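Local coordinates for early 35 kDa protein (Autographa californica nucleopolyhedrovirus, PDB 1P35), which blocks host-cell apoptosis during viral infection by inhibiting caspases, and also suppresses the host's antiviral RNA interference, at residues G174-N186 with A287-A299. Sequence-based numbering, arbitrary orientation.
Sequences GNKVIVPFAHEIN and ALNKNVILNTIKA. With EDO (1,2-ethanediol), chain F.
A chi1 of 176° swings the amide of Asn-289 opposite its own backbone N and across to His-183, while Asn-291, its CG beside the backbone N (chi1 -60°), brings OD1 to the backbone N of Ala-182. Asn-289 grips the main chain of His-183 twice: OD1 takes the N-H of His-183 on a lone pair at 2.7 Å from N, and ND2, above the carbonyl plane of His-183, donates to its O with an N-H...O angle of 174°. Asn-291 OD1 accepts from Ala-182 N at 2.8 Å and from a water that also donates to Ala-182 O. These asparagines take over where the two-stranded antiparallel ladder of 176-179 and 292-295 stops, next to the inverse gamma turn centred on Pro-180. In the ladder, Val-177 pairs with Leu-294 and Val-179 with Val-292, each through two backbone bonds. On one face, Ile-178 and Ile-293 lie side by side; on the other, Val-292 CG2 meets the Phe-181 ring edge 3.5 Å from CD2. At the other end of the ladder, Lys-176 NZ donates a hydrogen bond to Asn-295 OD1 (3.0 Å), the two side chains running side by side. Asparagine amides thus satisfy main-chain polar groups where regular pairing has ended.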
loop_
_atom_site.group_PDB
_atom_site.type_symbol
_atom_site.label_atom_id
_atom_site.label_comp_id
_atom_site.label_asym_id
_atom_site.label_seq_id
_atom_site.Cartn_x
_atom_site.Cartn_y
_atom_site.Cartn_z
ATOM N N GLY A 174 -6.264 36.362 5.519
ATOM C CA GLY A 174 -6.730 36.815 4.213
ATOM C C GLY A 174 -6.889 35.995 2.942
ATOM O O GLY A 174 -6.465 36.457 1.887
ATOM N N ASN A 175 -7.533 34.830 3.015
ATOM C CA ASN A 175 -7.733 33.988 1.818
ATOM C C ASN A 175 -6.462 33.656 1.009
ATOM O O ASN A 175 -6.460 33.646 -0.220
ATOM C CB ASN A 175 -8.767 34.618 0.869
ATOM C CG ASN A 175 -10.096 34.889 1.552
ATOM O OD1 ASN A 175 -10.568 34.082 2.352
ATOM N ND2 ASN A 175 -10.717 36.015 1.218
ATOM N N LYS A 176 -5.388 33.390 1.724
ATOM C CA LYS A 176 -4.129 33.010 1.123
ATOM C C LYS A 176 -3.742 31.628 1.673
ATOM O O LYS A 176 -4.158 31.260 2.798
ATOM C CB LYS A 176 -3.059 34.005 1.524
ATOM C CG LYS A 176 -3.270 35.384 0.994
ATOM C CD LYS A 176 -2.904 35.455 -0.476
ATOM C CE LYS A 176 -2.977 36.880 -0.978
ATOM N NZ LYS A 176 -2.714 36.926 -2.434
ATOM N N VAL A 177 -2.973 30.894 0.865
ATOM C CA VAL A 177 -2.386 29.598 1.190
ATOM C C VAL A 177 -0.972 29.618 0.633
ATOM O O VAL A 177 -0.738 30.038 -0.482
ATOM C CB VAL A 177 -3.000 28.415 0.466
ATOM C CG1 VAL A 177 -2.545 27.118 1.154
ATOM C CG2 VAL A 177 -4.447 28.561 0.376
ATOM N N ILE A 178 -0.025 29.132 1.409
ATOM C CA ILE A 178 1.339 29.077 0.951
ATOM C C ILE A 178 1.734 27.584 0.837
ATOM O O ILE A 178 1.650 26.860 1.813
ATOM C CB ILE A 178 2.215 29.795 1.970
ATOM C CG1 ILE A 178 1.809 31.258 2.028
ATOM C CG2 ILE A 178 3.695 29.622 1.640
ATOM C CD1 ILE A 178 2.611 32.113 3.029
ATOM N N VAL A 179 2.121 27.109 -0.346
ATOM C CA VAL A 179 2.543 25.721 -0.489
ATOM C C VAL A 179 4.049 25.879 -0.335
ATOM O O VAL A 179 4.710 26.494 -1.146
ATOM C CB VAL A 179 2.206 25.155 -1.832
ATOM C CG1 VAL A 179 2.398 23.670 -1.779
ATOM C CG2 VAL A 179 0.725 25.514 -2.225
ATOM N N PRO A 180 4.603 25.327 0.729
ATOM C CA PRO A 180 6.051 25.449 1.004
ATOM C C PRO A 180 7.041 24.676 0.158
ATOM O O PRO A 180 7.634 23.698 0.621
ATOM C CB PRO A 180 6.117 25.094 2.498
ATOM C CG PRO A 180 5.088 23.997 2.608
ATOM C CD PRO A 180 3.902 24.601 1.820
ATOM N N PHE A 181 7.243 25.113 -1.083
ATOM C CA PHE A 181 8.207 24.441 -1.949
ATOM C C PHE A 181 9.623 24.942 -1.753
ATOM O O PHE A 181 10.574 24.216 -2.052
ATOM C CB PHE A 181 7.834 24.614 -3.439
ATOM C CG PHE A 181 6.584 23.904 -3.838
ATOM C CD1 PHE A 181 6.392 22.577 -3.511
ATOM C CD2 PHE A 181 5.609 24.559 -4.593
ATOM C CE1 PHE A 181 5.253 21.890 -3.933
ATOM C CE2 PHE A 181 4.457 23.882 -5.017
ATOM C CZ PHE A 181 4.288 22.530 -4.682
ATOM N N ALA A 182 9.795 26.172 -1.271
ATOM C CA ALA A 182 11.163 26.706 -1.142
ATOM C C ALA A 182 12.113 25.953 -0.191
ATOM O O ALA A 182 11.698 25.351 0.838
ATOM C CB ALA A 182 11.123 28.231 -0.751
ATOM N N HIS A 183 13.394 26.017 -0.542
ATOM C CA HIS A 183 14.447 25.349 0.224
ATOM C C HIS A 183 15.312 26.424 0.873
ATOM O O HIS A 183 15.175 27.639 0.553
ATOM C CB HIS A 183 15.370 24.538 -0.704
ATOM C CG HIS A 183 14.646 23.665 -1.692
ATOM N ND1 HIS A 183 14.342 22.347 -1.443
ATOM C CD2 HIS A 183 14.169 23.932 -2.929
ATOM C CE1 HIS A 183 13.713 21.836 -2.484
ATOM N NE2 HIS A 183 13.594 22.778 -3.401
ATOM N N GLU A 184 16.179 25.995 1.798
ATOM C CA GLU A 184 17.112 26.940 2.358
ATOM C C GLU A 184 18.043 27.312 1.154
ATOM O O GLU A 184 18.232 26.523 0.224
ATOM C CB GLU A 184 17.951 26.285 3.425
ATOM C CG GLU A 184 18.777 25.157 2.916
ATOM C CD GLU A 184 18.030 23.829 2.839
ATOM O OE1 GLU A 184 16.788 23.800 2.802
ATOM O OE2 GLU A 184 18.706 22.796 2.791
ATOM N N ILE A 185 18.630 28.499 1.174
ATOM C CA ILE A 185 19.541 28.925 0.087
ATOM C C ILE A 185 20.817 28.074 0.068
ATOM O O ILE A 185 21.195 27.544 1.120
ATOM C CB ILE A 185 19.947 30.393 0.313
ATOM C CG1 ILE A 185 18.683 31.247 0.450
ATOM C CG2 ILE A 185 20.827 30.907 -0.840
ATOM C CD1 ILE A 185 18.963 32.688 0.887
ATOM N N ASN A 186 21.451 27.885 -1.104
ATOM C CA ASN A 186 22.757 27.161 -1.196
ATOM C C ASN A 186 23.717 28.024 -2.057
ATOM O O ASN A 186 23.290 28.954 -2.753
ATOM C CB ASN A 186 22.680 25.747 -1.813
ATOM C CG ASN A 186 22.239 25.769 -3.285
ATOM O OD1 ASN A 186 22.790 26.513 -4.124
ATOM N ND2 ASN A 186 21.244 24.948 -3.602
ATOM N N ALA A 287 16.535 27.205 -10.910
ATOM C CA ALA A 287 17.206 28.340 -10.318
ATOM C C ALA A 287 16.177 29.101 -9.459
ATOM O O ALA A 287 16.550 29.879 -8.621
ATOM C CB ALA A 287 17.756 29.261 -11.425
ATOM N N LEU A 288 14.886 28.909 -9.732
ATOM C CA LEU A 288 13.828 29.537 -8.932
ATOM C C LEU A 288 13.720 28.705 -7.636
ATOM O O LEU A 288 13.500 27.499 -7.695
ATOM C CB LEU A 288 12.436 29.447 -9.635
ATOM C CG LEU A 288 11.866 30.573 -10.505
ATOM C CD1 LEU A 288 10.502 30.165 -11.071
ATOM C CD2 LEU A 288 11.706 31.851 -9.661
ATOM N N ASN A 289 13.857 29.353 -6.494
ATOM C CA ASN A 289 13.734 28.690 -5.196
ATOM C C ASN A 289 12.657 29.441 -4.459
ATOM O O ASN A 289 12.951 30.363 -3.705
ATOM C CB ASN A 289 15.032 28.799 -4.391
ATOM C CG ASN A 289 14.877 28.195 -3.010
ATOM O OD1 ASN A 289 14.231 27.162 -2.855
ATOM N ND2 ASN A 289 15.476 28.813 -2.015
ATOM N N LYS A 290 11.401 29.103 -4.702
ATOM C CA LYS A 290 10.321 29.828 -4.058
ATOM C C LYS A 290 9.041 29.025 -3.695
ATOM O O LYS A 290 8.826 27.906 -4.176
ATOM C CB LYS A 290 9.954 31.052 -4.937
ATOM C CG LYS A 290 9.581 30.726 -6.357
ATOM C CD LYS A 290 9.072 31.957 -7.162
ATOM C CE LYS A 290 7.696 32.456 -6.737
ATOM N NZ LYS A 290 7.218 33.585 -7.602
ATOM N N ASN A 291 8.205 29.600 -2.817
ATOM C CA ASN A 291 6.936 28.951 -2.474
ATOM C C ASN A 291 5.899 29.352 -3.549
ATOM O O ASN A 291 6.113 30.253 -4.338
ATOM C CB ASN A 291 6.453 29.434 -1.079
ATOM C CG ASN A 291 7.456 29.099 0.018
ATOM O OD1 ASN A 291 8.053 28.014 -0.007
ATOM N ND2 ASN A 291 7.626 30.000 0.992
ATOM N N VAL A 292 4.779 28.660 -3.573
ATOM C CA VAL A 292 3.699 28.987 -4.491
ATOM C C VAL A 292 2.686 29.592 -3.527
ATOM O O VAL A 292 2.417 29.013 -2.478
ATOM C CB VAL A 292 3.151 27.716 -5.166
ATOM C CG1 VAL A 292 1.776 27.962 -5.717
ATOM C CG2 VAL A 292 4.109 27.276 -6.265
ATOM N N ILE A 293 2.168 30.769 -3.839
ATOM C CA ILE A 293 1.223 31.443 -2.940
ATOM C C ILE A 293 -0.063 31.674 -3.723
ATOM O O ILE A 293 -0.027 32.285 -4.809
ATOM C CB ILE A 293 1.917 32.758 -2.386
ATOM C CG1 ILE A 293 3.220 32.322 -1.657
ATOM C CG2 ILE A 293 1.006 33.510 -1.392
ATOM C CD1 ILE A 293 4.037 33.394 -0.912
ATOM N N LEU A 294 -1.184 31.128 -3.227
ATOM C CA LEU A 294 -2.483 31.271 -3.931
ATOM C C LEU A 294 -3.584 31.884 -3.081
ATOM O O LEU A 294 -3.439 32.019 -1.866
ATOM C CB LEU A 294 -2.969 29.885 -4.403
ATOM C CG LEU A 294 -1.913 29.242 -5.306
ATOM C CD1 LEU A 294 -2.101 27.761 -5.340
ATOM C CD2 LEU A 294 -1.914 29.925 -6.714
ATOM N N ASN A 295 -4.691 32.232 -3.734
ATOM C CA ASN A 295 -5.882 32.746 -3.055
ATOM C C ASN A 295 -6.816 31.548 -2.892
ATOM O O ASN A 295 -6.909 30.694 -3.785
ATOM C CB ASN A 295 -6.594 33.829 -3.893
ATOM C CG ASN A 295 -5.794 35.126 -3.981
ATOM O OD1 ASN A 295 -5.388 35.676 -2.964
ATOM N ND2 ASN A 295 -5.572 35.613 -5.194
ATOM N N THR A 296 -7.464 31.468 -1.730
ATOM C CA THR A 296 -8.404 30.394 -1.438
ATOM C C THR A 296 -9.746 30.807 -2.055
ATOM O O THR A 296 -9.904 31.940 -2.505
ATOM C CB THR A 296 -8.573 30.220 0.098
ATOM O OG1 THR A 296 -8.958 31.458 0.699
ATOM C CG2 THR A 296 -7.269 29.853 0.719
ATOM N N ILE A 297 -10.697 29.886 -2.100
ATOM C CA ILE A 297 -12.029 30.207 -2.606
ATOM C C ILE A 297 -12.703 31.044 -1.483
ATOM O O ILE A 297 -12.540 30.725 -0.296
ATOM C CB ILE A 297 -12.828 28.917 -2.875
ATOM C CG1 ILE A 297 -12.088 28.052 -3.900
ATOM C CG2 ILE A 297 -14.218 29.258 -3.391
ATOM C CD1 ILE A 297 -11.773 28.754 -5.213
ATOM N N LYS A 298 -13.458 32.094 -1.842
ATOM C CA LYS A 298 -14.079 32.990 -0.835
ATOM C C LYS A 298 -15.359 32.610 -0.028
ATOM O O LYS A 298 -15.388 32.782 1.204
ATOM C CB LYS A 298 -14.328 34.389 -1.445
ATOM C CG LYS A 298 -13.100 35.185 -1.932
ATOM C CD LYS A 298 -12.534 34.638 -3.254
ATOM C CE LYS A 298 -11.423 35.533 -3.823
ATOM N NZ LYS A 298 -10.212 35.643 -2.944
ATOM N N ALA A 299 -16.414 32.125 -0.691
ATOM C CA ALA A 299 -17.665 31.815 0.023
ATOM C C ALA A 299 -17.625 30.511 0.822
ATOM O O ALA A 299 -17.754 30.519 2.053
ATOM C CB ALA A 299 -18.866 31.810 -0.959
HETATM C C1 EDO F . 18.158 27.287 -14.506
HETATM O O1 EDO F . 18.847 26.813 -15.691
HETATM C C2 EDO F . 16.705 27.489 -14.839
HETATM O O2 EDO F . 15.942 27.511 -13.644
HETATM O O HOH W 1 9.552 26.974 2.016
#